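Local coordinates for regulatory protein MarR (Planctomyces limnophilus, PDB 3U2R) that probably binds DNA as a winged helix-turn-helix transcription regulator of the MarR family, at residues N50-L55 and V106-A111. Sequence-based numbering, arbitrary orientation.
Sequences NTLRLL and VALTDA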
# COMPACT_ATOMS: atom_id res chain seq x y z
N ASN A 50 23.47 -4.08 -15.85
CA ASN A 50 23.15 -5.49 -16.07
C ASN A 50 24.35 -6.23 -16.69
O ASN A 50 24.69 -7.30 -16.23
CB ASN A 50 21.92 -5.64 -16.93
CG ASN A 50 20.65 -5.28 -16.22
OD1 ASN A 50 20.58 -5.15 -15.01
ND2 ASN A 50 19.58 -5.29 -16.95
N THR A 51 25.08 -5.60 -17.58
CA THR A 51 26.34 -6.15 -18.13
C THR A 51 27.40 -6.26 -17.03
O THR A 51 28.00 -7.32 -16.82
CB THR A 51 26.82 -5.28 -19.28
OG1 THR A 51 25.78 -5.20 -20.27
CG2 THR A 51 28.07 -5.79 -19.90
N LEU A 52 27.61 -5.19 -16.27
CA LEU A 52 28.60 -5.27 -15.22
C LEU A 52 28.25 -6.36 -14.21
O LEU A 52 29.13 -7.09 -13.83
CB LEU A 52 28.76 -3.92 -14.52
CG LEU A 52 29.32 -2.74 -15.38
CD1 LEU A 52 29.21 -1.40 -14.64
CD2 LEU A 52 30.82 -2.93 -15.72
N ARG A 53 26.98 -6.50 -13.80
CA ARG A 53 26.56 -7.54 -12.83
C ARG A 53 26.77 -8.94 -13.38
O ARG A 53 27.11 -9.86 -12.65
CB ARG A 53 25.07 -7.39 -12.48
CG ARG A 53 24.73 -6.32 -11.45
CD ARG A 53 24.71 -6.89 -10.05
NE ARG A 53 23.82 -8.04 -9.89
CZ ARG A 53 22.49 -7.99 -9.71
NH1 ARG A 53 21.86 -6.83 -9.67
NH2 ARG A 53 21.80 -9.11 -9.56
N LEU A 54 26.48 -9.10 -14.66
CA LEU A 54 26.67 -10.39 -15.35
C LEU A 54 28.18 -10.70 -15.38
O LEU A 54 28.58 -11.83 -15.09
CB LEU A 54 26.09 -10.27 -16.78
CG LEU A 54 26.19 -11.44 -17.73
CD1 LEU A 54 25.41 -12.66 -17.21
CD2 LEU A 54 25.62 -11.06 -19.07
N LEU A 55 29.04 -9.69 -15.63
CA LEU A 55 30.46 -9.98 -15.65
C LEU A 55 31.01 -10.27 -14.25
O LEU A 55 32.00 -11.00 -14.14
CB LEU A 55 31.28 -8.89 -16.36
CG LEU A 55 30.91 -8.71 -17.83
CD1 LEU A 55 31.72 -7.61 -18.46
CD2 LEU A 55 31.07 -9.98 -18.60
N VAL A 106 35.03 -10.23 -22.66
CA VAL A 106 35.01 -9.04 -21.81
C VAL A 106 34.95 -9.51 -20.37
O VAL A 106 34.08 -10.32 -20.08
CB VAL A 106 33.75 -8.19 -22.17
CG1 VAL A 106 33.75 -6.84 -21.45
CG2 VAL A 106 33.65 -7.99 -23.68
N ALA A 107 35.80 -8.97 -19.49
CA ALA A 107 35.81 -9.26 -18.07
C ALA A 107 35.73 -7.94 -17.28
O ALA A 107 36.15 -6.86 -17.74
CB ALA A 107 37.10 -10.03 -17.72
N LEU A 108 35.26 -8.05 -16.06
CA LEU A 108 35.26 -6.88 -15.17
C LEU A 108 36.69 -6.58 -14.73
O LEU A 108 37.49 -7.50 -14.69
CB LEU A 108 34.47 -7.15 -13.87
CG LEU A 108 33.06 -6.76 -13.68
CD1 LEU A 108 32.74 -6.79 -12.21
CD2 LEU A 108 32.72 -5.40 -14.27
N THR A 109 36.99 -5.32 -14.44
CA THR A 109 38.28 -4.85 -13.85
C THR A 109 38.05 -4.58 -12.39
O THR A 109 36.90 -4.59 -11.94
CB THR A 109 38.73 -3.57 -14.52
OG1 THR A 109 37.70 -2.60 -14.31
CG2 THR A 109 38.98 -3.75 -15.98
N ASP A 110 39.10 -4.21 -11.66
CA ASP A 110 38.92 -3.82 -10.26
C ASP A 110 38.01 -2.61 -10.13
O ASP A 110 37.24 -2.52 -9.18
CB ASP A 110 40.25 -3.48 -9.60
CG ASP A 110 41.12 -4.70 -9.30
OD1 ASP A 110 40.69 -5.84 -9.58
OD2 ASP A 110 42.18 -4.52 -8.68
N ALA A 111 38.12 -1.66 -11.07
CA ALA A 111 37.31 -0.46 -11.00
C ALA A 111 35.87 -0.73 -11.35
O ALA A 111 35.01 -0.04 -10.80
CB ALA A 111 37.88 0.62 -11.90
O HOH W 1 34.47 -10.67 -15.36
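In the winged helix-turn-helix domain of this MarR-family protein, helix 46-58 packs on the end of a wing strand. Helix segment 50-55 and strand 106-108 run nearly perpendicular, at 83°, with their axes 7.9 Å apart.

The contact is mainly apolar and rests on three leucines and a valine, all buried. Leu55 points at the strand. Its CB lies 3.9 Å from CG of Leu108. Its CG sits anti to its own carbonyl carbon (chi1 -62°), and the branch tips reach Val106. The Leu55 and Val106 side chains cross obliquely, with CD1 of Leu55 3.7 Å from CG1 of Val106, while CD2 of Leu55 lies 3.4 Å from the carbonyl O of Val106. Leu52 meets Leu108 tip to tip, the two side chains crossing at about a right angle. Their CD2 atoms are only 3.4 Å apart, tighter than usual for carbons. The chi1 of Leu108, -96°, lies off the staggered positions. Its end comes nearer the helix than its CB direction suggests, and CG and both methyls also lie near the backbone O of Leu52.

Helix 110-148 adds Leu116, which touches both Leu52 and Leu108. Val92 of the neighbouring strand packs on Leu52, Leu55 and Val106. An alanine at Leu108 would probably loosen the join between helix and strand, since CD2, which meets Leu52, and CG, which meets CB of Leu55, would both be gone.

The polar link is a bridging water. It donates to O of Leu55 at 2.8 Å and accepts from N of Leu108 at 2.8 Å.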